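PDB 2FSQ: Atu0111 protein from Agrobacterium tumefaciens, which is of unknown function but belongs to the 2H clan, whose better-known members are phosphoesterases, and so may act on a phosphodiester. Local coordinates for residues P110-T115 against F223-D228. Numbering follows the deposited sequence.
Sequences PIDAVT and FCEFKD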
loop_
_atom_site.group_PDB
_atom_site.type_symbol
_atom_site.label_atom_id
_atom_site.label_comp_id
_atom_site.label_asym_id
_atom_site.label_seq_id
_atom_site.Cartn_x
_atom_site.Cartn_y
_atom_site.Cartn_z
ATOM N N PRO A 110 -20.652 8.205 -9.125
ATOM C CA PRO A 110 -20.346 8.206 -7.691
ATOM C C PRO A 110 -19.543 6.968 -7.286
ATOM O O PRO A 110 -19.785 5.871 -7.801
ATOM C CB PRO A 110 -21.727 8.177 -7.041
ATOM C CG PRO A 110 -22.611 8.860 -8.070
ATOM C CD PRO A 110 -22.108 8.333 -9.371
ATOM N N ILE A 111 -18.568 7.162 -6.399
ATOM C CA ILE A 111 -17.742 6.055 -5.924
ATOM C C ILE A 111 -18.595 4.862 -5.448
ATOM O O ILE A 111 -18.313 3.726 -5.806
ATOM C CB ILE A 111 -16.723 6.522 -4.838
ATOM C CG1 ILE A 111 -15.758 7.577 -5.400
ATOM C CG2 ILE A 111 -15.929 5.330 -4.273
ATOM C CD1 ILE A 111 -14.894 7.103 -6.564
ATOM N N ASP A 112 -19.679 5.120 -4.712
ATOM C CA ASP A 112 -20.517 4.008 -4.233
ATOM C C ASP A 112 -21.155 3.173 -5.347
ATOM O O ASP A 112 -21.323 1.955 -5.194
ATOM C CB ASP A 112 -21.603 4.501 -3.275
ATOM C CG ASP A 112 -21.075 4.791 -1.881
ATOM O OD1 ASP A 112 -19.883 4.501 -1.580
ATOM O OD2 ASP A 112 -21.878 5.298 -1.064
ATOM N N ALA A 113 -21.528 3.817 -6.458
ATOM C CA ALA A 113 -22.048 3.083 -7.610
ATOM C C ALA A 113 -20.974 2.242 -8.299
ATOM O O ALA A 113 -21.247 1.162 -8.803
ATOM C CB ALA A 113 -22.761 4.027 -8.604
ATOM N N VAL A 114 -19.730 2.721 -8.309
ATOM C CA VAL A 114 -18.655 1.896 -8.853
ATOM C C VAL A 114 -18.442 0.653 -7.960
ATOM O O VAL A 114 -18.260 -0.461 -8.458
ATOM C CB VAL A 114 -17.327 2.677 -9.020
ATOM C CG1 VAL A 114 -16.311 1.797 -9.709
ATOM C CG2 VAL A 114 -17.541 3.978 -9.831
ATOM N N THR A 115 -18.471 0.866 -6.648
ATOM C CA THR A 115 -18.363 -0.217 -5.675
ATOM C C THR A 115 -19.445 -1.288 -5.918
ATOM O O THR A 115 -19.137 -2.485 -5.949
ATOM C CB THR A 115 -18.382 0.333 -4.242
ATOM O OG1 THR A 115 -17.254 1.203 -4.055
ATOM C CG2 THR A 115 -18.327 -0.802 -3.220
ATOM N N PHE A 223 -11.959 -7.371 -1.485
ATOM C CA PHE A 223 -12.418 -6.123 -2.085
ATOM C C PHE A 223 -13.003 -5.254 -0.968
ATOM O O PHE A 223 -13.882 -5.709 -0.211
ATOM C CB PHE A 223 -13.453 -6.402 -3.188
ATOM C CG PHE A 223 -14.035 -5.160 -3.805
ATOM C CD1 PHE A 223 -13.222 -4.247 -4.471
ATOM C CD2 PHE A 223 -15.394 -4.905 -3.723
ATOM C CE1 PHE A 223 -13.744 -3.103 -5.035
ATOM C CE2 PHE A 223 -15.929 -3.765 -4.296
ATOM C CZ PHE A 223 -15.109 -2.867 -4.960
ATOM N N CYS A 224 -12.505 -4.019 -0.863
ATOM C CA CYS A 224 -12.801 -3.121 0.247
ATOM C C CYS A 224 -13.227 -1.767 -0.265
ATOM O O CYS A 224 -12.888 -1.376 -1.400
ATOM C CB CYS A 224 -11.564 -2.876 1.122
ATOM S SG CYS A 224 -10.882 -4.350 1.911
ATOM N N GLU A 225 -13.943 -1.033 0.577
ATOM C CA GLU A 225 -14.156 0.396 0.341
ATOM C C GLU A 225 -13.513 1.223 1.452
ATOM O O GLU A 225 -13.322 0.732 2.573
ATOM C CB GLU A 225 -15.653 0.725 0.212
ATOM C CG GLU A 225 -16.398 0.545 1.520
ATOM C CD GLU A 225 -17.894 0.742 1.412
ATOM O OE1 GLU A 225 -18.420 0.924 0.286
ATOM O OE2 GLU A 225 -18.536 0.680 2.478
ATOM N N PHE A 226 -13.204 2.483 1.159
ATOM C CA PHE A 226 -12.603 3.365 2.144
ATOM C C PHE A 226 -13.056 4.800 1.930
ATOM O O PHE A 226 -13.327 5.184 0.781
ATOM C CB PHE A 226 -11.074 3.287 2.107
ATOM C CG PHE A 226 -10.476 3.588 0.743
ATOM C CD1 PHE A 226 -10.164 4.897 0.380
ATOM C CD2 PHE A 226 -10.218 2.555 -0.163
ATOM C CE1 PHE A 226 -9.606 5.186 -0.888
ATOM C CE2 PHE A 226 -9.674 2.822 -1.426
ATOM C CZ PHE A 226 -9.342 4.129 -1.788
ATOM N N LYS A 227 -13.126 5.566 3.017
ATOM C CA LYS A 227 -13.364 7.011 2.955
ATOM C C LYS A 227 -12.045 7.762 2.824
ATOM O O LYS A 227 -11.966 8.807 2.190
ATOM C CB LYS A 227 -14.104 7.486 4.219
ATOM C CG LYS A 227 -14.241 9.012 4.340
ATOM C CD LYS A 227 -15.234 9.449 5.426
ATOM C CE LYS A 227 -16.085 10.648 4.940
ATOM N NZ LYS A 227 -17.261 11.017 5.840
ATOM N N ASP A 228 -11.001 7.194 3.417
ATOM C CA ASP A 228 -9.700 7.842 3.561
ATOM C C ASP A 228 -8.717 6.715 3.894
ATOM O O ASP A 228 -9.104 5.537 3.925
ATOM C CB ASP A 228 -9.713 8.940 4.657
ATOM C CG ASP A 228 -10.145 8.433 6.011
ATOM O OD1 ASP A 228 -9.927 7.239 6.323
ATOM O OD2 ASP A 228 -10.729 9.250 6.765
HETATM O O HOH W 1 -17.837 2.715 -1.827
#
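T115 faces F223 and E225 where the first turn of helix 111-121 runs nearly antiparallel to strand 223-226, the short axes 170° apart in direction and 10.2 Å apart at their closest. The CA atoms of T115 and E225, 7.4 Å from each other, mark the register. The CB of T115 is directed at the strand, and the methyl, CG2, anti to the backbone N (chi1 -62° for OG1), touches both strand residues, 4.0 Å from CE2 of F223 and 3.9 Å from OE1 of E225. The F223 ring meets the helix with its edge: CE2 lies 3.8 Å from the carbonyl O of T115, which sits near the ring plane. E225, with CG between its backbone N and carbonyl carbon (chi1 68°) and the chain extended beyond, crosses the T115 side chain at about a right angle and carries OE1 to the methyl and to a water. The polar link between the segments is water-mediated. This water is placed to donate to OD1 of D112 (2.7 Å) and OE1 of E225 (2.8 Å), though it has more acceptors in reach than protons, and is also hydrogen-bonded to OG1 of T115. The two carboxylate oxygens, D112 OD1 and E225 OE1, are 4.3 Å apart; the water between them probably eases the like-charge repulsion. OG1 of T115 is further bonded to ND2 of N43, which ties the helix to strand 42-48. In this helix-on-sheet packing, the helix start covers one face of the four-stranded antiparallel sheet: strand 222-226 pairs with 42-48 and 233-237, T115 also touches L235 of the latter, and V114 reaches V91 of strand 84-92.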